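Local coordinates for protein putative phophotriesterase (Proteus mirabilis, PDB 3RHG) that probably hydrolyses ester bonds with the aid of two zinc ions, as a member of the phosphotriesterase family of metal-dependent hydrolases, at residues Y60-C65 with L297-A302; A183-Q188 with A194-H199; I213-M218 with A223-A228; I255-S260 with G265-V270. All blocks are in the same frame, centred on the assembly; numbering follows the deposited sequence. Where two conformers were deposited one is given.

Interaction 1 of 4, residues Y60-C65 with L297-A302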
loop_
_atom_site.group_PDB
_atom_site.type_symbol
_atom_site.label_atom_id
_atom_site.label_comp_id
_atom_site.label_asym_id
_atom_site.label_seq_id
_atom_site.Cartn_x
_atom_site.Cartn_y
_atom_site.Cartn_z
ATOM N N TYR A 60 -9.363 -2.186 1.870
ATOM C CA TYR A 60 -10.410 -1.675 0.961
ATOM C C TYR A 60 -11.758 -1.462 1.648
ATOM O O TYR A 60 -12.584 -0.699 1.167
ATOM C CB TYR A 60 -10.499 -2.510 -0.355
ATOM C CG TYR A 60 -9.204 -2.326 -1.074
ATOM C CD1 TYR A 60 -8.982 -1.198 -1.879
ATOM C CD2 TYR A 60 -8.132 -3.167 -0.816
ATOM C CE1 TYR A 60 -7.742 -0.969 -2.464
ATOM C CE2 TYR A 60 -6.889 -2.935 -1.392
ATOM C CZ TYR A 60 -6.701 -1.840 -2.203
ATOM O OH TYR A 60 -5.455 -1.606 -2.740
ATOM N N ASP A 61 -11.968 -2.121 2.789
ATOM C CA ASP A 61 -13.212 -1.953 3.532
ATOM C C ASP A 61 -12.916 -2.068 5.022
ATOM O O ASP A 61 -13.292 -3.042 5.682
ATOM C CB ASP A 61 -14.238 -2.984 3.058
ATOM C CG ASP A 61 -15.660 -2.614 3.445
ATOM O OD1 ASP A 61 -15.834 -1.659 4.234
ATOM O OD2 ASP A 61 -16.600 -3.295 2.970
ATOM N N PRO A 62 -12.188 -1.075 5.559
ATOM C CA PRO A 62 -11.768 -1.148 6.957
ATOM C C PRO A 62 -12.928 -1.093 7.955
ATOM O O PRO A 62 -12.858 -1.711 9.028
ATOM C CB PRO A 62 -10.893 0.108 7.124
ATOM C CG PRO A 62 -11.362 1.057 6.017
ATOM C CD PRO A 62 -11.656 0.122 4.874
ATOM N N TYR A 63 -13.981 -0.357 7.607
ATOM C CA TYR A 63 -15.017 0.004 8.576
ATOM C C TYR A 63 -16.106 -1.048 8.754
ATOM O O TYR A 63 -16.970 -0.896 9.624
ATOM C CB TYR A 63 -15.673 1.331 8.177
ATOM C CG TYR A 63 -14.742 2.533 8.167
ATOM C CD1 TYR A 63 -13.650 2.617 9.031
ATOM C CD2 TYR A 63 -14.970 3.598 7.301
ATOM C CE1 TYR A 63 -12.815 3.730 9.030
ATOM C CE2 TYR A 63 -14.138 4.723 7.288
ATOM C CZ TYR A 63 -13.062 4.785 8.147
ATOM O OH TYR A 63 -12.247 5.900 8.110
ATOM N N CYS A 64 -16.078 -2.111 7.954
ATOM C CA CYS A 64 -17.108 -3.163 8.058
ATOM C C CYS A 64 -16.724 -4.229 9.085
ATOM O O CYS A 64 -17.533 -5.084 9.442
ATOM C CB CYS A 64 -17.357 -3.835 6.706
ATOM S SG CYS A 64 -16.064 -5.028 6.219
ATOM N N CYS A 65 -15.480 -4.186 9.548
ATOM C CA CYS A 65 -14.959 -5.220 10.451
ATOM C C CYS A 65 -15.094 -4.764 11.911
ATOM O O CYS A 65 -14.398 -3.857 12.360
ATOM C CB CYS A 65 -13.495 -5.524 10.100
ATOM S SG CYS A 65 -12.634 -6.643 11.216
ATOM N N LEU A 297 -7.068 2.292 13.791
ATOM C CA LEU A 297 -7.685 1.011 13.447
ATOM C C LEU A 297 -6.713 -0.090 13.807
ATOM O O LEU A 297 -5.500 0.112 13.722
ATOM C CB LEU A 297 -7.972 0.937 11.942
ATOM C CG LEU A 297 -8.977 1.925 11.344
ATOM C CD1 LEU A 297 -8.877 1.986 9.809
ATOM C CD2 LEU A 297 -10.448 1.599 11.799
ATOM N N LYS A 298 -7.221 -1.258 14.195
ATOM C CA LYS A 298 -6.318 -2.330 14.577
ATOM C C LYS A 298 -5.446 -2.763 13.401
ATOM O O LYS A 298 -4.333 -3.250 13.600
ATOM C CB LYS A 298 -7.083 -3.530 15.176
ATOM C CG LYS A 298 -7.774 -3.226 16.506
ATOM C CD LYS A 298 -8.229 -4.508 17.178
ATOM C CE LYS A 298 -9.017 -4.213 18.435
ATOM N NZ LYS A 298 -9.470 -5.474 19.110
ATOM N N GLN A 299 -5.956 -2.616 12.177
ATOM C CA GLN A 299 -5.203 -3.053 11.008
ATOM C C GLN A 299 -3.922 -2.236 10.824
ATOM O O GLN A 299 -3.010 -2.657 10.101
ATOM C CB GLN A 299 -6.044 -2.953 9.738
ATOM C CG GLN A 299 -6.183 -1.541 9.231
ATOM C CD GLN A 299 -7.191 -1.474 8.100
ATOM O OE1 GLN A 299 -8.398 -1.409 8.334
ATOM N NE2 GLN A 299 -6.699 -1.505 6.862
ATOM N N MET A 300 -3.839 -1.078 11.477
ATOM C CA MET A 300 -2.645 -0.256 11.325
ATOM C C MET A 300 -1.481 -0.690 12.216
ATOM O O MET A 300 -0.329 -0.267 12.014
ATOM C CB MET A 300 -2.969 1.215 11.554
ATOM C CG MET A 300 -4.008 1.725 10.576
ATOM S SD MET A 300 -4.505 3.427 10.832
ATOM C CE MET A 300 -2.955 4.319 10.500
ATOM N N TRP A 301 -1.765 -1.524 13.211
ATOM C CA TRP A 301 -0.703 -2.012 14.080
ATOM C C TRP A 301 0.297 -2.859 13.292
ATOM O O TRP A 301 -0.108 -3.653 12.428
ATOM C CB TRP A 301 -1.316 -2.887 15.171
ATOM C CG TRP A 301 -2.117 -2.137 16.178
ATOM C CD1 TRP A 301 -2.045 -0.795 16.478
ATOM C CD2 TRP A 301 -3.062 -2.702 17.082
ATOM N NE1 TRP A 301 -2.913 -0.500 17.506
ATOM C CE2 TRP A 301 -3.558 -1.652 17.886
ATOM C CE3 TRP A 301 -3.567 -3.994 17.265
ATOM C CZ2 TRP A 301 -4.528 -1.861 18.875
ATOM C CZ3 TRP A 301 -4.511 -4.202 18.251
ATOM C CH2 TRP A 301 -4.984 -3.143 19.045
ATOM N N ALA A 302 1.592 -2.695 13.577
ATOM C CA ALA A 302 2.629 -3.507 12.924
ATOM C C ALA A 302 2.451 -5.018 13.132
ATOM O O ALA A 302 2.737 -5.810 12.225
ATOM C CB ALA A 302 4.025 -3.066 13.371
#

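Interaction 2 of 4, residues A183-Q188 with A194-H199. With ZN (zinc ion), chain C.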
loop_
_atom_site.group_PDB
_atom_site.type_symbol
_atom_site.label_atom_id
_atom_site.label_comp_id
_atom_site.label_asym_id
_atom_site.label_seq_id
_atom_site.Cartn_x
_atom_site.Cartn_y
_atom_site.Cartn_z
ATOM N N ALA A 183 -15.847 27.355 20.023
ATOM C CA ALA A 183 -15.598 26.981 21.417
ATOM C C ALA A 183 -14.144 26.589 21.658
ATOM O O ALA A 183 -13.554 26.958 22.679
ATOM C CB ALA A 183 -16.541 25.833 21.861
ATOM N N ALA A 184 -13.578 25.831 20.726
ATOM C CA ALA A 184 -12.192 25.424 20.849
ATOM C C ALA A 184 -11.288 26.661 20.853
ATOM O O ALA A 184 -10.309 26.715 21.604
ATOM C CB ALA A 184 -11.805 24.467 19.693
ATOM N N ALA A 185 -11.610 27.641 20.010
ATOM C CA ALA A 185 -10.850 28.898 19.933
ATOM C C ALA A 185 -10.922 29.653 21.260
ATOM O O ALA A 185 -9.903 30.090 21.797
ATOM C CB ALA A 185 -11.396 29.777 18.778
ATOM N N LEU A 186 -12.126 29.796 21.815
ATOM C CA LEU A 186 -12.260 30.446 23.129
ATOM C C LEU A 186 -11.438 29.736 24.207
ATOM O O LEU A 186 -10.787 30.390 25.049
ATOM C CB LEU A 186 -13.731 30.511 23.573
ATOM C CG LEU A 186 -14.632 31.444 22.756
ATOM C CD1 LEU A 186 -16.057 31.347 23.277
ATOM C CD2 LEU A 186 -14.122 32.888 22.829
ATOM N N ALA A 187 -11.466 28.402 24.199
ATOM C CA ALA A 187 -10.668 27.632 25.157
ATOM C C ALA A 187 -9.179 27.868 24.912
ATOM O O ALA A 187 -8.427 28.108 25.854
ATOM C CB ALA A 187 -10.992 26.137 25.104
ATOM N N GLN A 188 -8.737 27.796 23.655
ATOM C CA GLN A 188 -7.318 28.032 23.405
ATOM C C GLN A 188 -6.879 29.400 23.900
ATOM O O GLN A 188 -5.785 29.552 24.464
ATOM C CB GLN A 188 -6.956 27.921 21.925
ATOM C CG GLN A 188 -5.449 28.069 21.744
ATOM C CD GLN A 188 -5.032 27.880 20.302
ATOM O OE1 GLN A 188 -5.354 28.691 19.423
ATOM N NE2 GLN A 188 -4.333 26.800 20.047
ATOM N N ALA A 194 -1.633 25.495 25.086
ATOM C CA ALA A 194 -2.403 24.455 24.372
ATOM C C ALA A 194 -2.456 24.689 22.871
ATOM O O ALA A 194 -2.939 25.761 22.425
ATOM C CB ALA A 194 -3.821 24.354 24.923
ATOM N N SER A 195 -1.985 23.708 22.086
ATOM C CA SER A 195 -2.210 23.734 20.637
ATOM C C SER A 195 -3.622 23.251 20.334
ATOM O O SER A 195 -4.272 22.628 21.192
ATOM C CB SER A 195 -1.215 22.865 19.887
ATOM O OG SER A 195 -1.388 21.467 20.138
ATOM N N MET A 196 -4.083 23.536 19.122
ATOM C CA MET A 196 -5.401 23.108 18.679
ATOM C C MET A 196 -5.221 22.378 17.364
ATOM O O MET A 196 -4.670 22.945 16.421
ATOM C CB MET A 196 -6.308 24.319 18.465
ATOM C CG MET A 196 -7.736 23.913 18.128
ATOM S SD MET A 196 -8.685 25.322 17.469
ATOM C CE MET A 196 -8.326 26.617 18.630
ATOM N N ASN A 197 -5.672 21.127 17.320
ATOM C CA ASN A 197 -5.542 20.256 16.160
ATOM C C ASN A 197 -6.915 20.109 15.533
ATOM O O ASN A 197 -7.860 19.690 16.223
ATOM C CB ASN A 197 -5.003 18.910 16.626
ATOM C CG ASN A 197 -4.686 17.952 15.496
ATOM O OD1 ASN A 197 -5.107 16.811 15.563
ATOM N ND2 ASN A 197 -3.884 18.379 14.498
ATOM N N ILE A 198 -7.039 20.501 14.262
ATOM C CA ILE A 198 -8.339 20.470 13.589
ATOM C C ILE A 198 -8.429 19.250 12.687
ATOM O O ILE A 198 -7.654 19.104 11.758
ATOM C CB ILE A 198 -8.577 21.741 12.720
ATOM C CG1 ILE A 198 -8.246 23.029 13.500
ATOM C CG2 ILE A 198 -10.019 21.785 12.172
ATOM C CD1 ILE A 198 -9.031 23.207 14.720
ATOM N N HIS A 199 -9.426 18.400 12.924
ATOM C CA HIS A 199 -9.735 17.354 11.982
ATOM C C HIS A 199 -10.310 18.035 10.744
ATOM O O HIS A 199 -11.415 18.599 10.791
ATOM C CB HIS A 199 -10.789 16.394 12.565
ATOM C CG HIS A 199 -11.417 15.508 11.532
ATOM N ND1 HIS A 199 -10.960 14.236 11.261
ATOM C CD2 HIS A 199 -12.475 15.713 10.701
ATOM C CE1 HIS A 199 -11.698 13.701 10.299
ATOM N NE2 HIS A 199 -12.625 14.576 9.947
HETATM ZN ZN ZN C . -9.418 13.214 12.079
#

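Interaction 3 of 4, residues I213-M218 with A223-A228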
loop_
_atom_site.group_PDB
_atom_site.type_symbol
_atom_site.label_atom_id
_atom_site.label_comp_id
_atom_site.label_asym_id
_atom_site.label_seq_id
_atom_site.Cartn_x
_atom_site.Cartn_y
_atom_site.Cartn_z
ATOM N N ILE A 213 -12.548 31.522 10.424
ATOM C CA ILE A 213 -13.126 31.490 11.761
ATOM C C ILE A 213 -12.053 31.584 12.852
ATOM O O ILE A 213 -12.139 32.443 13.727
ATOM C CB ILE A 213 -14.042 30.249 11.966
ATOM C CG1 ILE A 213 -15.293 30.339 11.056
ATOM C CG2 ILE A 213 -14.404 30.083 13.446
ATOM C CD1 ILE A 213 -16.026 28.997 10.909
ATOM N N LEU A 214 -11.035 30.713 12.793
ATOM C CA LEU A 214 -10.065 30.644 13.884
ATOM C C LEU A 214 -9.197 31.878 13.965
ATOM O O LEU A 214 -8.921 32.363 15.059
ATOM C CB LEU A 214 -9.155 29.412 13.753
ATOM C CG LEU A 214 -9.863 28.077 13.970
ATOM C CD1 LEU A 214 -8.899 26.908 13.664
ATOM C CD2 LEU A 214 -10.391 28.006 15.419
ATOM N N LEU A 215 -8.738 32.360 12.810
ATOM C CA LEU A 215 -7.755 33.441 12.804
ATOM C C LEU A 215 -8.416 34.814 12.693
ATOM O O LEU A 215 -8.159 35.688 13.509
ATOM C CB LEU A 215 -6.714 33.244 11.695
ATOM C CG LEU A 215 -6.060 31.858 11.649
ATOM C CD1 LEU A 215 -4.999 31.790 10.531
ATOM C CD2 LEU A 215 -5.428 31.542 13.017
ATOM N N THR A 216 -9.255 35.007 11.675
ATOM C CA THR A 216 -9.824 36.318 11.405
ATOM C C THR A 216 -10.870 36.678 12.452
ATOM O O THR A 216 -10.823 37.760 13.039
ATOM C CB THR A 216 -10.423 36.382 9.979
ATOM O OG1 THR A 216 -9.447 35.903 9.037
ATOM C CG2 THR A 216 -10.800 37.813 9.605
ATOM N N GLU A 217 -11.796 35.760 12.705
ATOM C CA GLU A 217 -12.893 36.024 13.629
ATOM C C GLU A 217 -12.481 35.869 15.101
ATOM O O GLU A 217 -12.699 36.788 15.916
ATOM C CB GLU A 217 -14.104 35.122 13.310
ATOM C CG GLU A 217 -15.273 35.335 14.265
ATOM C CD GLU A 217 -16.415 34.355 14.056
ATOM O OE1 GLU A 217 -16.461 33.673 13.003
ATOM O OE2 GLU A 217 -17.279 34.263 14.955
ATOM N N MET A 218 -11.896 34.719 15.441
ATOM C CA MET A 218 -11.599 34.420 16.850
ATOM C C MET A 218 -10.244 34.960 17.323
ATOM O O MET A 218 -9.989 35.010 18.525
ATOM C CB MET A 218 -11.683 32.921 17.135
ATOM C CG MET A 218 -13.048 32.301 16.774
ATOM S SD MET A 218 -14.524 33.113 17.500
ATOM C CE MET A 218 -14.365 32.601 19.233
ATOM N N ALA A 223 0.311 30.055 15.075
ATOM C CA ALA A 223 1.406 29.142 15.401
ATOM C C ALA A 223 1.018 28.082 16.437
ATOM O O ALA A 223 1.798 27.171 16.733
ATOM C CB ALA A 223 2.608 29.937 15.886
ATOM N N LYS A 224 -0.193 28.189 16.989
ATOM C CA LYS A 224 -0.676 27.180 17.918
ATOM C C LYS A 224 -1.829 26.377 17.294
ATOM O O LYS A 224 -2.517 25.648 17.999
ATOM C CB LYS A 224 -1.094 27.827 19.260
ATOM C CG LYS A 224 0.085 28.427 20.067
ATOM C CD LYS A 224 1.089 27.360 20.487
ATOM C CE LYS A 224 0.516 26.398 21.557
ATOM N NZ LYS A 224 1.590 25.419 21.986
ATOM N N ILE A 225 -2.001 26.482 15.972
ATOM C CA ILE A 225 -3.038 25.731 15.250
ATOM C C ILE A 225 -2.401 24.786 14.235
ATOM O O ILE A 225 -1.507 25.186 13.477
ATOM C CB ILE A 225 -4.004 26.701 14.539
ATOM C CG1 ILE A 225 -4.835 27.433 15.624
ATOM C CG2 ILE A 225 -4.945 25.961 13.541
ATOM C CD1 ILE A 225 -5.501 28.634 15.135
ATOM N N SER A 226 -2.857 23.534 14.219
ATOM C CA SER A 226 -2.449 22.585 13.194
ATOM C C SER A 226 -3.647 22.041 12.437
ATOM O O SER A 226 -4.701 21.731 13.041
ATOM C CB SER A 226 -1.629 21.433 13.786
ATOM O OG SER A 226 -2.364 20.791 14.819
ATOM N N LEU A 227 -3.480 21.933 11.124
ATOM C CA LEU A 227 -4.519 21.354 10.283
ATOM C C LEU A 227 -4.211 19.872 10.065
ATOM O O LEU A 227 -3.282 19.534 9.358
ATOM C CB LEU A 227 -4.670 22.114 8.948
ATOM C CG LEU A 227 -4.979 23.611 9.084
ATOM C CD1 LEU A 227 -5.195 24.254 7.691
ATOM C CD2 LEU A 227 -6.235 23.793 9.959
ATOM N N ALA A 228 -4.975 18.992 10.699
ATOM C CA ALA A 228 -4.785 17.554 10.525
ATOM C C ALA A 228 -5.218 17.109 9.122
ATOM O O ALA A 228 -5.972 17.787 8.431
ATOM C CB ALA A 228 -5.604 16.765 11.576
#

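Interaction 4 of 4, residues I255-S260 with G265-V270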
loop_
_atom_site.group_PDB
_atom_site.type_symbol
_atom_site.label_atom_id
_atom_site.label_comp_id
_atom_site.label_asym_id
_atom_site.label_seq_id
_atom_site.Cartn_x
_atom_site.Cartn_y
_atom_site.Cartn_z
ATOM N N ILE A 255 0.724 9.173 7.358
ATOM C CA ILE A 255 1.896 8.593 6.719
ATOM C C ILE A 255 1.939 7.108 6.984
ATOM O O ILE A 255 1.994 6.683 8.143
ATOM C CB ILE A 255 3.188 9.311 7.196
ATOM C CG1 ILE A 255 3.166 10.760 6.696
ATOM C CG2 ILE A 255 4.468 8.583 6.680
ATOM C CD1 ILE A 255 4.289 11.619 7.258
ATOM N N GLY A 256 1.918 6.319 5.906
ATOM C CA GLY A 256 1.828 4.873 6.018
ATOM C C GLY A 256 0.434 4.341 6.328
ATOM O O GLY A 256 0.280 3.164 6.707
ATOM N N LEU A 257 -0.595 5.165 6.120
ATOM C CA LEU A 257 -1.949 4.703 6.382
ATOM C C LEU A 257 -2.320 3.514 5.444
ATOM O O LEU A 257 -2.809 2.460 5.892
ATOM C CB LEU A 257 -2.927 5.887 6.285
ATOM C CG LEU A 257 -4.418 5.556 6.378
ATOM C CD1 LEU A 257 -4.691 5.093 7.757
ATOM C CD2 LEU A 257 -5.239 6.765 6.044
ATOM N N ASP A 258 -2.066 3.679 4.156
ATOM C CA ASP A 258 -2.131 2.578 3.176
ATOM C C ASP A 258 -3.502 1.923 3.120
ATOM O O ASP A 258 -3.607 0.688 3.052
ATOM C CB ASP A 258 -1.075 1.497 3.449
ATOM C CG ASP A 258 0.372 1.987 3.266
ATOM O OD1 ASP A 258 0.628 3.151 2.846
ATOM O OD2 ASP A 258 1.274 1.170 3.545
ATOM N N ILE A 259 -4.550 2.740 3.134
ATOM C CA ILE A 259 -5.924 2.222 3.127
ATOM C C ILE A 259 -6.719 3.006 2.105
ATOM O O ILE A 259 -6.502 4.216 1.912
ATOM C CB ILE A 259 -6.592 2.377 4.515
ATOM C CG1 ILE A 259 -5.862 1.549 5.576
ATOM C CG2 ILE A 259 -8.067 1.985 4.474
ATOM C CD1 ILE A 259 -6.361 1.829 7.029
ATOM N N SER A 260 -7.631 2.307 1.437
ATOM C CA SER A 260 -8.580 2.944 0.546
ATOM C C SER A 260 -9.976 2.849 1.173
ATOM O O SER A 260 -10.422 1.765 1.573
ATOM C CB SER A 260 -8.531 2.290 -0.840
ATOM O OG SER A 260 -7.205 2.293 -1.370
ATOM N N GLY A 265 -12.343 8.631 0.168
ATOM C CA GLY A 265 -11.273 8.628 -0.818
ATOM C C GLY A 265 -10.147 7.686 -0.426
ATOM O O GLY A 265 -10.187 7.058 0.640
ATOM N N ALA A 266 -9.149 7.575 -1.298
ATOM C CA ALA A 266 -8.016 6.695 -1.060
ATOM C C ALA A 266 -6.881 7.495 -0.455
ATOM O O ALA A 266 -6.735 8.693 -0.719
ATOM C CB ALA A 266 -7.567 6.027 -2.361
ATOM N N ALA A 267 -6.064 6.837 0.358
ATOM C CA ALA A 267 -5.041 7.600 1.075
ATOM C C ALA A 267 -3.852 7.831 0.152
ATOM O O ALA A 267 -3.492 6.916 -0.600
ATOM C CB ALA A 267 -4.603 6.859 2.337
ATOM N N PRO A 268 -3.211 9.003 0.220
ATOM C CA PRO A 268 -1.989 9.152 -0.590
ATOM C C PRO A 268 -0.953 8.115 -0.209
ATOM O O PRO A 268 -0.890 7.691 0.947
ATOM C CB PRO A 268 -1.463 10.556 -0.251
ATOM C CG PRO A 268 -2.381 11.116 0.759
ATOM C CD PRO A 268 -3.556 10.212 0.985
ATOM N N SER A 269 -0.129 7.720 -1.177
ATOM C CA SER A 269 0.918 6.762 -0.889
ATOM C C SER A 269 2.018 7.449 -0.096
ATOM O O SER A 269 2.109 8.679 -0.070
ATOM C CB SER A 269 1.510 6.202 -2.178
ATOM O OG SER A 269 2.258 7.199 -2.848
ATOM N N VAL A 270 2.841 6.648 0.566
ATOM C CA VAL A 270 3.998 7.185 1.265
ATOM C C VAL A 270 4.865 8.010 0.319
ATOM O O VAL A 270 5.258 9.125 0.661
ATOM C CB VAL A 270 4.817 6.077 1.958
ATOM C CG1 VAL A 270 6.111 6.657 2.513
ATOM C CG2 VAL A 270 3.974 5.407 3.087
HETATM O O HOH W 1 1.579 7.795 3.393
HETATM O O HOH W 2 -0.190 5.743 2.841
HETATM O O HOH W 3 2.008 3.814 0.566
#

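Interaction 1 of 4, residues Y60-C65 with L297-A302
At the rim of the active-site pocket of this (beta/alpha)8 barrel, where the loop between helices 55-58 and 66-69 meets the loop after strand 289-291, P62 and Y63 pack against L297 and Q299. P62 takes the central place. Its CB lies 3.8 Å from CD1 of L297 and 3.2 Å from OE1 of Q299, so one methylene touches both an apolar branch and an amide oxygen. Q299 reaches it through a first torsion that sets CG between the backbone N and the carbonyl carbon (chi1 76°), followed by an extended chain. That oxygen is not left to the proline alone: N68 donates its ND2 to OE1 and also to the carbonyl of P62, and NE2 of Q299 is bonded to the carbonyl of L58, which fixes the rotation of the amide. The other methyl of L297, CD2, comes to the edge of the Y63 ring, near its plane, 4.2 Å from CE1. Over one face of the same ring sits CG of P62, 4.1 Å above the plane and offset toward the rim. Held in this way, Y63 lines the pocket occupied by benzoic acid, together with F261, whose ring it meets. The 3-10 turn at 298-300 carries Q299, helix 66-69 covers L297 through N68 and M69, and helix 74-86 receives W301 and A302 farther along the chain.

Interaction 2 of 4, residues A183-Q188 with A194-H199
The side-chain amide of Q188 has the M196 side chain over one face: CE of M196 stands above the amide carbon, 3.9 Å from CD of Q188, while M196 CB lies 3.5 Å from NE2 on that same side. NE2 itself donates to the carbonyl of A194, with NE2 to O at 2.9 Å and an N-H...O angle of 148°. The acceptor is tilted somewhat out of the amide plane, away from the methionine. A second bond from NE2 goes to the carbonyl of K224, so the nitrogen is gripped by two backbone oxygens. Q188 reaches so far because CG is anti to the backbone N (chi1 -176°) and the chain is extended beyond it. The other flat group, the imidazole of H199, binds zinc through ND1 at 2.0 Å and has Y126 in an edge-to-face contact.

Both segments belong to the beta-alpha-beta unit of strand 163-168, helix 175-188 and strand 195-199 in the barrel. Helix and strand run nearly antiparallel, at 164°, and M196 fills the interval between them. Bent at chi3, it brings CE to 3.6 Å from CA of A185, and its SD lies 3.9 Å from CB of A184. The thioether thus rests on a helix face made of A184 and A185. At the strand's far end H199 shares its zinc with E166 and H229, and touches the bound benzoic acid.

Interaction 3 of 4, residues I213-M218 with A223-A228
L214 and L215 of helix 207-217 both meet I225 of strand 225-227, and its CD1 is the common point. CD2 of L215 comes closest, 3.6 Å from that methyl; the two side chains run alongside one another, pointing opposite ways. CB of L214 is 4.0 Å from CD1 of I225, and CD1 of L214 lies 4.1 Å from the branch methyl CG2 of I225; these two side chains cross at a slant. I225 presents the methyl to the helix because CG1 stands beside the backbone N (chi1 -69°) and the chain then runs out extended.

In the next shell, M196 and I198 of strand 195-199 and L181 of helix 175-188 pack on L214, while C220 of the connecting loop touches I225. The helix widens into a pi-type turn at 213-217, with M218 N bonded to I213 O at 2.9 Å. Backbone bonds from I225 to W249, and from L214 to C220, hold the two partners in position. This is the second half of the beta-alpha-beta unit of strand 195-199, helix 207-217 and strand 225-227. All that passes between the two segments is methyl and methylene packing, so these two segments are joined by shape and burial alone.

Interaction 4 of 4, residues I255-S260 with G265-V270
G256 turns the chain with a positive phi of 78° and lays its backbone N 3.6 Å from CG2 of V270, while the same N donates to a water at 2.9 Å. Next, L257 brings CD2 to 3.8 Å from CB of A267; its side chain also lies against the bound benzoic acid. D258 works through water: OD1 accepts from one that in turn accepts from V270 N, the water standing 2.7 Å from OD1 and 3.0 Å from the nitrogen. A second water lies between OD1 and the carbonyl of P268. The other carboxylate oxygen, OD2, is bonded to N307. I259 supplies the direct link, its O receiving A267 N at 3.1 Å. The donor nitrogen lies in the carbonyl plane, with a C=O...N angle of 159°. S260 and A266 form a single beta bridge; both, with G265 and A267, were modelled in two conformers, so the bridge and the contacts of A267 hold for one of them. Farther along the returning segment, S269 is the N-cap of helix 270-282, its OG accepting from D272 N. Loops after the C-terminal strand ends carry the active site in (beta/alpha)8 barrels, and here the one after strand 249-252 contributes L257 to the benzoic acid pocket.

Overall arrangement
The four contacts fall into two pairs. Interactions 2 and 3 have centres 8 Å apart and follow each other along the chain, joined by neighbouring parallel strands 195-199 and 225-227 of the eight-stranded barrel. Interactions 1 and 4, with centres 12 Å apart, lie in loops near the pocket; M300 packs on L257, and L297 and Q299 on I259, while both contacts also touch the second subunit. Centres of contacts in different pairs are 26 to 31 Å apart. Interactions 2, 3 and 4 are all nested within the long chain loop closed by interaction 1. Thus successive helix-strand packing builds the scaffold, and loop contacts shape the benzoic acid pocket beside the zinc ions.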